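Local coordinates for protein Apc35852 (Geobacillus stearothermophilus, PDB 1U9C) that is of unknown function but belongs to the DJ-1/PfpI family, whose members include chaperones and cysteine proteases, at residues A[12-18]-A[99-105]; A[37-43]-A[213-217]; A[147-153]-A[180-186]. All coordinates share one frame; numbering follows the deposited sequence. Where two conformers were deposited one is given.

Contact 1 (A[12-18]-A[99-105]); sequences VTNHTTI and HGTMFDF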
loop_
_atom_site.group_PDB
_atom_site.type_symbol
_atom_site.label_atom_id
_atom_site.label_comp_id
_atom_site.label_asym_id
_atom_site.label_seq_id
_atom_site.Cartn_x
_atom_site.Cartn_y
_atom_site.Cartn_z
ATOM N N VAL A 12 -6.531 -1.890 -2.394
ATOM C CA VAL A 12 -6.448 -0.574 -2.989
ATOM C C VAL A 12 -7.637 0.325 -2.582
ATOM O O VAL A 12 -8.688 -0.097 -2.139
ATOM C CB VAL A 12 -6.341 -0.657 -4.537
ATOM C CG1 VAL A 12 -5.125 -1.460 -4.914
ATOM C CG2 VAL A 12 -7.624 -1.254 -5.168
ATOM N N THR A 13 -7.391 1.633 -2.780
ATOM C CA THR A 13 -8.386 2.696 -2.509
ATOM C C THR A 13 -9.509 2.695 -3.526
ATOM O O THR A 13 -9.398 2.190 -4.645
ATOM C CB THR A 13 -7.646 4.050 -2.521
ATOM O OG1 THR A 13 -8.526 5.120 -2.103
ATOM C CG2 THR A 13 -7.164 4.449 -3.895
ATOM N N ASN A 14 -10.636 3.270 -3.109
ATOM C CA ASN A 14 -11.724 3.616 -3.985
ATOM C C ASN A 14 -12.050 5.121 -3.936
ATOM O O ASN A 14 -13.067 5.526 -4.496
ATOM C CB ASN A 14 -13.011 2.870 -3.651
ATOM C CG ASN A 14 -12.831 1.381 -3.619
ATOM O OD1 ASN A 14 -12.410 0.851 -2.618
ATOM N ND2 ASN A 14 -13.153 0.678 -4.731
ATOM N N HIS A 15 -11.179 5.920 -3.338
ATOM C CA HIS A 15 -11.489 7.310 -3.092
ATOM C C HIS A 15 -11.078 8.225 -4.193
ATOM O O HIS A 15 -9.923 8.165 -4.640
ATOM C CB HIS A 15 -10.827 7.778 -1.813
ATOM C CG HIS A 15 -11.362 9.068 -1.329
ATOM N ND1 HIS A 15 -12.471 9.135 -0.533
ATOM C CD2 HIS A 15 -11.015 10.344 -1.615
ATOM C CE1 HIS A 15 -12.790 10.412 -0.336
ATOM N NE2 HIS A 15 -11.903 11.172 -0.963
ATOM N N THR A 16 -11.947 9.128 -4.588
ATOM C CA THR A 16 -11.573 10.080 -5.614
ATOM C C THR A 16 -11.597 11.554 -5.193
ATOM O O THR A 16 -10.936 12.386 -5.798
ATOM C CB THR A 16 -12.691 9.787 -6.634
ATOM O OG1 THR A 16 -12.413 8.573 -7.361
ATOM C CG2 THR A 16 -12.987 10.939 -7.568
ATOM N N THR A 17 -12.350 11.940 -4.176
ATOM C CA THR A 17 -12.642 13.380 -3.908
ATOM C C THR A 17 -11.620 14.097 -3.027
ATOM O O THR A 17 -11.258 13.637 -1.946
ATOM C CB THR A 17 -14.001 13.538 -3.285
ATOM O OG1 THR A 17 -14.083 12.715 -2.116
ATOM C CG2 THR A 17 -15.070 13.043 -4.241
ATOM N N ILE A 18 -11.085 15.201 -3.513
ATOM C CA ILE A 18 -10.334 16.111 -2.621
ATOM C C ILE A 18 -11.006 17.462 -2.667
ATOM O O ILE A 18 -11.498 17.933 -1.636
ATOM C CB ILE A 18 -8.875 16.195 -3.041
ATOM C CG1 ILE A 18 -8.322 14.807 -3.291
ATOM C CG2 ILE A 18 -8.090 17.005 -2.029
ATOM C CD1 ILE A 18 -6.802 14.711 -3.673
ATOM N N HIS A 99 -3.207 9.199 -3.780
ATOM C CA HIS A 99 -3.740 10.062 -2.717
ATOM C C HIS A 99 -5.087 9.620 -2.194
ATOM O O HIS A 99 -5.384 9.979 -1.074
ATOM C CB HIS A 99 -3.822 11.535 -3.173
ATOM C CG HIS A 99 -2.525 12.287 -3.121
ATOM N ND1 HIS A 99 -1.806 12.561 -4.252
ATOM C CD2 HIS A 99 -1.859 12.871 -2.094
ATOM C CE1 HIS A 99 -0.713 13.243 -3.922
ATOM N NE2 HIS A 99 -0.740 13.478 -2.622
ATOM N N GLY A 100 -5.847 8.821 -2.957
ATOM C CA GLY A 100 -7.130 8.309 -2.467
ATOM C C GLY A 100 -6.971 7.610 -1.151
ATOM O O GLY A 100 -7.836 7.717 -0.291
ATOM N N THR A 101 -5.869 6.878 -0.950
ATOM C CA THR A 101 -5.676 6.150 0.268
ATOM C C THR A 101 -5.703 7.010 1.524
ATOM O O THR A 101 -6.062 6.538 2.586
ATOM C CB THR A 101 -4.343 5.337 0.272
ATOM O OG1 THR A 101 -3.223 6.263 0.160
ATOM C CG2 THR A 101 -4.267 4.356 -0.843
ATOM N N MET A 102 -5.239 8.256 1.428
ATOM C CA MET A 102 -5.181 9.138 2.577
ATOM C C MET A 102 -6.558 9.391 3.122
ATOM O O MET A 102 -6.693 9.816 4.294
ATOM C CB MET A 102 -4.522 10.470 2.187
ATOM C CG MET A 102 -3.031 10.294 1.784
ATOM S SD MET A 102 -2.011 9.971 3.247
ATOM C CE MET A 102 -1.928 11.617 4.030
ATOM N N PHE A 103 -7.580 9.206 2.309
ATOM C CA PHE A 103 -8.974 9.454 2.707
ATOM C C PHE A 103 -9.803 8.221 3.050
ATOM O O PHE A 103 -10.839 8.353 3.721
ATOM C CB PHE A 103 -9.694 10.181 1.584
ATOM C CG PHE A 103 -9.072 11.492 1.249
ATOM C CD1 PHE A 103 -9.452 12.639 1.915
ATOM C CD2 PHE A 103 -8.074 11.566 0.312
ATOM C CE1 PHE A 103 -8.870 13.844 1.649
ATOM C CE2 PHE A 103 -7.495 12.757 0.018
ATOM C CZ PHE A 103 -7.862 13.911 0.709
ATOM N N ASP A 104 -9.452 7.051 2.557
ATOM C CA ASP A 104 -10.244 5.850 2.873
ATOM C C ASP A 104 -9.432 4.722 3.543
ATOM O O ASP A 104 -10.069 3.741 3.924
ATOM C CB ASP A 104 -11.064 5.290 1.677
ATOM C CG ASP A 104 -10.261 4.783 0.502
ATOM O OD1 ASP A 104 -9.026 4.925 0.477
ATOM O OD2 ASP A 104 -10.904 4.142 -0.401
ATOM N N PHE A 105 -8.119 4.836 3.715
ATOM C CA PHE A 105 -7.378 3.825 4.476
ATOM C C PHE A 105 -7.211 4.099 5.981
ATOM O O PHE A 105 -7.402 3.170 6.743
ATOM C CB PHE A 105 -5.946 3.604 3.908
ATOM C CG PHE A 105 -5.847 2.742 2.680
ATOM C CD1 PHE A 105 -6.932 2.306 1.950
ATOM C CD2 PHE A 105 -4.584 2.277 2.289
ATOM C CE1 PHE A 105 -6.793 1.458 0.869
ATOM C CE2 PHE A 105 -4.447 1.462 1.209
ATOM C CZ PHE A 105 -5.515 1.041 0.502
#
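Thr13 and Asp104 meet through different first torsions: OG1 of Thr13 lies opposite its main-chain N (chi1 -173°), whereas the Asp104 carboxylate sits between its own N and carbonyl carbon (chi1 64°). The two side chains cross at about a right angle, and Thr13 OG1 donates to Asp104 OD1 at 2.6 Å, on the syn side but well out of the carboxylate plane. The second oxygen takes a backbone donor: Asn14 N reaches the syn lone pair of Asp104 OD2 at 2.9 Å. Thr13 OG1 also accepts from His15 N at 3.0 Å, an ST turn, so one hydroxyl both shapes the loop and holds the short helix 101-104. Beyond it, Phe103 CB stands 3.4 Å from the centroid of the His15 ring, directly over one face, a CH-pi contact; the two rings are nearly parallel (14°) but slid apart. The imidazole is steadied by His15 NE2 donating, close to its ring plane, to Thr17 O at 2.7 Å. Ile18 CG1 lies 4.0 Å from Phe103 CE2. A CB on Gly100 would collide with Thr13 OG1 and His15 O. Val12 ends strand 7-12, its backbone bonded to Ala48 of the adjacent strand 44-49 and to Ile50 just past it; Asn14 reaches Gln51 and Ser49, while His99, following strand 92-95, bonds Glu160 and meets the ring of His130, which follows the sulfinic Cys129 in sequence.

Contact 2 (A[37-43]-A[213-217]); sequences VFQEKGY and AEKVV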
loop_
_atom_site.group_PDB
_atom_site.type_symbol
_atom_site.label_atom_id
_atom_site.label_comp_id
_atom_site.label_asym_id
_atom_site.label_seq_id
_atom_site.Cartn_x
_atom_site.Cartn_y
_atom_site.Cartn_z
ATOM N N VAL A 37 4.621 -8.921 -10.801
ATOM C CA VAL A 37 5.685 -9.631 -10.098
ATOM C C VAL A 37 5.135 -10.842 -9.370
ATOM O O VAL A 37 5.675 -11.975 -9.484
ATOM C CB VAL A 37 6.456 -8.676 -9.106
ATOM C CG1 VAL A 37 7.366 -9.469 -8.110
ATOM C CG2 VAL A 37 7.281 -7.625 -9.857
ATOM N N PHE A 38 4.056 -10.647 -8.601
ATOM C CA PHE A 38 3.491 -11.758 -7.839
ATOM C C PHE A 38 2.887 -12.850 -8.728
ATOM O O PHE A 38 3.071 -14.043 -8.472
ATOM C CB PHE A 38 2.457 -11.226 -6.830
ATOM C CG PHE A 38 3.007 -10.241 -5.828
ATOM C CD1 PHE A 38 4.295 -10.311 -5.339
ATOM C CD2 PHE A 38 2.198 -9.217 -5.370
ATOM C CE1 PHE A 38 4.771 -9.404 -4.436
ATOM C CE2 PHE A 38 2.688 -8.315 -4.465
ATOM C CZ PHE A 38 3.971 -8.414 -4.001
ATOM N N GLN A 39 2.183 -12.444 -9.775
ATOM C CA GLN A 39 1.668 -13.432 -10.737
ATOM C C GLN A 39 2.821 -14.215 -11.373
ATOM O O GLN A 39 2.685 -15.464 -11.501
ATOM C CB GLN A 39 0.829 -12.713 -11.810
ATOM C CG GLN A 39 -0.469 -12.209 -11.304
ATOM C CD GLN A 39 -1.385 -13.318 -10.905
ATOM O OE1 GLN A 39 -1.861 -13.397 -9.776
ATOM N NE2 GLN A 39 -1.561 -14.249 -11.814
ATOM N N GLU A 40 3.945 -13.563 -11.741
ATOM C CA GLU A 40 5.136 -14.251 -12.374
ATOM C C GLU A 40 5.707 -15.283 -11.446
ATOM O O GLU A 40 6.283 -16.289 -11.891
ATOM C CB GLU A 40 6.238 -13.213 -12.695
ATOM C CG GLU A 40 5.995 -12.338 -13.925
ATOM C CD GLU A 40 6.925 -11.111 -14.054
ATOM O OE1 GLU A 40 7.608 -10.635 -13.100
ATOM O OE2 GLU A 40 6.982 -10.536 -15.164
ATOM N N LYS A 41 5.664 -15.056 -10.158
ATOM C CA LYS A 41 6.187 -15.991 -9.208
ATOM C C LYS A 41 5.230 -17.141 -8.950
ATOM O O LYS A 41 5.578 -18.086 -8.215
ATOM C CB LYS A 41 6.449 -15.313 -7.852
ATOM C CG LYS A 41 7.668 -14.468 -7.779
ATOM C CD LYS A 41 8.984 -15.262 -7.978
ATOM C CE LYS A 41 9.309 -16.255 -6.898
ATOM N NZ LYS A 41 10.665 -16.899 -7.159
ATOM N N GLY A 42 4.021 -17.069 -9.487
ATOM C CA GLY A 42 3.034 -18.112 -9.287
ATOM C C GLY A 42 2.216 -18.009 -8.023
ATOM O O GLY A 42 1.578 -18.957 -7.610
ATOM N N TYR A 43 2.221 -16.833 -7.408
ATOM C CA TYR A 43 1.444 -16.647 -6.230
ATOM C C TYR A 43 -0.044 -16.547 -6.525
ATOM O O TYR A 43 -0.456 -16.141 -7.627
ATOM C CB TYR A 43 1.890 -15.392 -5.483
ATOM C CG TYR A 43 3.330 -15.373 -5.016
ATOM C CD1 TYR A 43 4.074 -16.541 -4.777
ATOM C CD2 TYR A 43 3.946 -14.151 -4.762
ATOM C CE1 TYR A 43 5.399 -16.472 -4.306
ATOM C CE2 TYR A 43 5.224 -14.090 -4.315
ATOM C CZ TYR A 43 5.964 -15.223 -4.082
ATOM O OH TYR A 43 7.266 -15.170 -3.628
ATOM N N ALA A 213 7.942 -4.765 -4.177
ATOM C CA ALA A 213 7.444 -6.098 -4.495
ATOM C C ALA A 213 8.527 -7.162 -4.407
ATOM O O ALA A 213 8.283 -8.260 -3.941
ATOM C CB ALA A 213 6.783 -6.127 -5.858
ATOM N N GLU A 214 9.743 -6.842 -4.842
ATOM C CA GLU A 214 10.813 -7.825 -4.807
ATOM C C GLU A 214 11.255 -8.138 -3.387
ATOM O O GLU A 214 11.695 -9.269 -3.067
ATOM C CB GLU A 214 11.988 -7.372 -5.691
ATOM C CG GLU A 214 11.640 -7.287 -7.171
ATOM C CD GLU A 214 11.308 -8.625 -7.827
ATOM O OE1 GLU A 214 11.542 -9.686 -7.199
ATOM O OE2 GLU A 214 10.836 -8.632 -8.997
ATOM N N LYS A 215 11.152 -7.181 -2.485
ATOM C CA LYS A 215 11.372 -7.473 -1.077
ATOM C C LYS A 215 10.345 -8.443 -0.500
ATOM O O LYS A 215 10.675 -9.288 0.320
ATOM C CB LYS A 215 11.450 -6.192 -0.207
ATOM C CG LYS A 215 12.776 -5.401 -0.346
ATOM C CD LYS A 215 12.747 -4.024 0.352
ATOM C CE LYS A 215 14.119 -3.353 0.371
ATOM N NZ LYS A 215 14.578 -2.906 -0.994
ATOM N N VAL A 216 9.080 -8.283 -0.926
ATOM C CA VAL A 216 8.016 -9.219 -0.522
ATOM C C VAL A 216 8.354 -10.595 -1.007
ATOM O O VAL A 216 8.268 -11.555 -0.264
ATOM C CB VAL A 216 6.644 -8.722 -0.979
ATOM C CG1 VAL A 216 5.578 -9.741 -0.712
ATOM C CG2 VAL A 216 6.334 -7.385 -0.292
ATOM N N VAL A 217 8.737 -10.713 -2.264
ATOM C CA VAL A 217 9.093 -12.009 -2.832
ATOM C C VAL A 217 10.229 -12.661 -2.037
ATOM O O VAL A 217 10.158 -13.816 -1.691
ATOM C CB VAL A 217 9.514 -11.880 -4.360
ATOM C CG1 VAL A 217 10.145 -13.157 -4.880
ATOM C CG2 VAL A 217 8.324 -11.478 -5.205
#
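Two helices lying on one side of the central sheet meet here: the C-terminal end of helix 28-40, with Val37 and Phe38, packs on Ala213, Val216 and Val217 of helix 209-221. Val217 is the most deeply covered residue. Its CG2 touches Val37 CG1 at 3.7 Å and comes to the edge of the Phe38 ring, near the ring plane, while CG1 faces Lys41 and Tyr43. This split follows from the first torsion of Val217 (169°), which sets CG1 opposite the backbone N and CG2 opposite the carbonyl carbon. The end of the Phe38 ring rests on Ala213 and Val216, one turn apart: CE1 is 3.8 Å from Val216 CG1, and CZ is 4.1 Å from Ala213 CB. Such helix pairs, laid over a largely parallel sheet, belong to the layered alpha/beta fold of the DJ-1/PfpI family; Phe38 reaches down to Val8 and Val45, and Val216 to Ile201, so both helices rest on its strands. A Schellman motif at Gly42, with positive phi (85°) and Tyr43 N bonded to Phe38 O at 3.1 Å, ends the first helix and turns Tyr43 back toward Val217, whose CG1 lies 3.7 Å from Tyr43 OH. Lys41 CB sits 3.7 Å above the plane of the Tyr43 ring, over its centre. Bent at its second and third torsions, the Lys41 chain folds along Val217 CG1, and its ammonium forms a salt bridge with Glu221 farther along helix 209-221. At the more exposed rim, Glu214 OE2 leans on Val37 CG1 at 3.7 Å.

Contact 3 (A[147-153]-A[180-186]); sequences VKGKTVT and RGANFVR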
loop_
_atom_site.group_PDB
_atom_site.type_symbol
_atom_site.label_atom_id
_atom_site.label_comp_id
_atom_site.label_asym_id
_atom_site.label_seq_id
_atom_site.Cartn_x
_atom_site.Cartn_y
_atom_site.Cartn_z
ATOM N N VAL A 147 3.889 0.386 13.483
ATOM C CA VAL A 147 5.143 1.032 13.044
ATOM C C VAL A 147 6.096 1.506 14.146
ATOM O O VAL A 147 7.166 2.035 13.846
ATOM C CB VAL A 147 4.887 2.221 12.100
ATOM C CG1 VAL A 147 4.072 1.759 10.928
ATOM C CG2 VAL A 147 4.168 3.374 12.798
ATOM N N LYS A 148 5.689 1.389 15.402
ATOM C CA LYS A 148 6.532 1.851 16.491
ATOM C C LYS A 148 7.872 1.137 16.541
ATOM O O LYS A 148 7.925 -0.085 16.630
ATOM C CB LYS A 148 5.797 1.729 17.842
ATOM C CG LYS A 148 6.651 2.024 19.061
ATOM C CD LYS A 148 5.822 2.204 20.325
ATOM C CE LYS A 148 6.713 2.456 21.561
ATOM N NZ LYS A 148 5.987 3.043 22.733
ATOM N N GLY A 149 8.958 1.916 16.481
ATOM C CA GLY A 149 10.321 1.369 16.527
ATOM C C GLY A 149 10.791 0.703 15.251
ATOM O O GLY A 149 11.869 0.114 15.206
ATOM N N LYS A 150 9.986 0.823 14.209
ATOM C CA LYS A 150 10.297 0.181 12.931
ATOM C C LYS A 150 10.839 1.181 11.914
ATOM O O LYS A 150 10.404 2.339 11.901
ATOM C CB LYS A 150 9.039 -0.453 12.341
ATOM C CG LYS A 150 8.394 -1.556 13.172
ATOM C CD LYS A 150 9.303 -2.754 13.338
ATOM C CE LYS A 150 9.350 -3.596 12.069
ATOM N NZ LYS A 150 8.210 -4.549 12.022
ATOM N N THR A 151 11.746 0.726 11.056
ATOM C CA THR A 151 12.310 1.517 9.978
ATOM C C THR A 151 11.302 1.483 8.821
ATOM O O THR A 151 10.988 0.415 8.312
ATOM C CB THR A 151 13.645 0.946 9.503
ATOM O OG1 THR A 151 14.606 1.036 10.572
ATOM C CG2 THR A 151 14.239 1.806 8.373
ATOM N N VAL A 152 10.839 2.645 8.391
ATOM C CA VAL A 152 9.861 2.741 7.318
ATOM C C VAL A 152 10.132 3.916 6.429
ATOM O O VAL A 152 10.809 4.893 6.841
ATOM C CB VAL A 152 8.450 2.875 7.819
ATOM C CG1 VAL A 152 8.092 1.817 8.795
ATOM C CG2 VAL A 152 8.167 4.269 8.387
ATOM N N THR A 153 9.549 3.844 5.242
ATOM C CA THR A 153 9.473 4.968 4.337
ATOM C C THR A 153 8.066 5.155 3.833
ATOM O O THR A 153 7.196 4.311 4.049
ATOM C CB THR A 153 10.497 4.812 3.211
ATOM O OG1 THR A 153 10.668 6.037 2.495
ATOM C CG2 THR A 153 10.113 3.783 2.168
ATOM N N ARG A 180 3.829 8.532 15.233
ATOM C CA ARG A 180 3.375 7.232 15.744
ATOM C C ARG A 180 4.552 6.338 16.235
ATOM O O ARG A 180 4.351 5.232 16.751
ATOM C CB ARG A 180 2.526 6.493 14.674
ATOM C CG ARG A 180 1.216 7.225 14.273
ATOM C CD ARG A 180 0.053 7.056 15.265
ATOM N NE ARG A 180 -1.191 7.649 14.759
ATOM C CZ ARG A 180 -1.557 8.914 14.867
ATOM N NH1 ARG A 180 -0.825 9.801 15.541
ATOM N NH2 ARG A 180 -2.707 9.305 14.318
ATOM N N GLY A 181 5.790 6.794 16.066
ATOM C CA GLY A 181 6.954 6.095 16.625
ATOM C C GLY A 181 7.857 5.419 15.616
ATOM O O GLY A 181 8.769 4.710 15.998
ATOM N N ALA A 182 7.584 5.602 14.325
ATOM C CA ALA A 182 8.443 5.033 13.287
ATOM C C ALA A 182 9.761 5.788 13.154
ATOM O O ALA A 182 9.839 7.000 13.418
ATOM C CB ALA A 182 7.713 5.023 11.956
ATOM N N ASN A 183 10.798 5.037 12.794
ATOM C CA ASN A 183 12.092 5.596 12.408
ATOM C C ASN A 183 12.070 5.739 10.911
ATOM O O ASN A 183 12.216 4.750 10.181
ATOM C CB ASN A 183 13.233 4.683 12.852
ATOM C CG ASN A 183 13.324 4.603 14.335
ATOM O OD1 ASN A 183 13.231 5.620 15.019
ATOM N ND2 ASN A 183 13.479 3.393 14.861
ATOM N N PHE A 184 11.849 6.960 10.460
ATOM C CA PHE A 184 11.587 7.237 9.070
ATOM C C PHE A 184 12.895 7.404 8.330
ATOM O O PHE A 184 13.854 7.996 8.845
ATOM C CB PHE A 184 10.732 8.500 8.931
ATOM C CG PHE A 184 10.163 8.690 7.559
ATOM C CD1 PHE A 184 8.947 8.123 7.202
ATOM C CD2 PHE A 184 10.884 9.359 6.596
ATOM C CE1 PHE A 184 8.439 8.287 5.913
ATOM C CE2 PHE A 184 10.396 9.500 5.321
ATOM C CZ PHE A 184 9.170 8.966 4.978
ATOM N N VAL A 185 12.913 6.895 7.109
ATOM C CA VAL A 185 14.062 6.995 6.248
ATOM C C VAL A 185 13.558 7.140 4.813
ATOM O O VAL A 185 12.406 6.778 4.480
ATOM C CB VAL A 185 14.978 5.772 6.452
ATOM C CG1 VAL A 185 14.354 4.526 5.870
ATOM C CG2 VAL A 185 16.392 6.042 5.937
ATOM N N ARG A 186 14.395 7.730 3.973
ATOM C CA ARG A 186 14.023 7.990 2.609
ATOM C C ARG A 186 15.225 8.140 1.718
ATOM O O ARG A 186 16.362 8.150 2.190
ATOM C CB ARG A 186 13.163 9.257 2.564
ATOM C CG ARG A 186 13.713 10.345 3.489
ATOM C CD ARG A 186 13.331 11.690 3.087
ATOM N NE ARG A 186 13.672 11.968 1.700
ATOM C CZ ARG A 186 13.313 13.082 1.074
ATOM N NH1 ARG A 186 12.604 14.011 1.706
ATOM N NH2 ARG A 186 13.646 13.255 -0.200
HETATM O O HOH W 1 14.467 1.175 13.286
#
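The Phe184 ring carries Val152 O over one face, 3.7 Å from Phe184 CD1, while Thr153 C approaches Phe184 CE1 obliquely. With CG turned opposite the backbone N (chi1 -167°), the ring leans back over the partner strand; Glu174 and Arg178 of helix 173-179 also touch it. An alanine in place of Phe184 is likely to leave Val152 CG2 and the Thr153 backbone without their aromatic cover and to open a gap beside that helix. The other flat group, the Asn183 amide, gives ND2 to a water at 2.9 Å that also bonds Thr151 OG1 at 2.7 Å. Main-chain bonds join the strands: Asn183 N to Lys150 O, Val152 N to Asn183 O, and Val185 N to Val152 O at 2.9 Å, almost in line with the carbonyl (162°). At one end Thr153 OG1 donates to Val185 O at 2.7 Å; at the other, Gly149 N, within a type II turn, donates to Gly181 O at 2.8 Å. Ala182 CB packs on Val152 CG2 at 3.7 Å. Toward the main sheet, Thr151 N bonds the Asp197 carboxylate and Thr153 N the Thr202 hydroxyl. The two short parallel strands, linked through helices 157-163 and 173-179, make a small beta-alpha-beta crossover.

Overall arrangement
The three contacts do not touch, their centres lying 22 to 25 Å apart. Contact 2 is the buried one, almost wholly apolar, where two helices share a side of the main sheet. Contacts 1 and 3 are partly buried and more polar, but in different ways: in contact 1 a carboxylate and a hydroxyl join a loop to a short helix beside aromatic packing, in contact 3 backbone pairing joins two short strands. Contact 1 leaves strand 7-12, on which Phe38 and Tyr43 of contact 2 rest; contact 3 leans on strand 200-203, as does Val216 of contact 2. Contacts 1 and 2 lie on opposite sides of the chain's centre, and their segments alternate along the sequence.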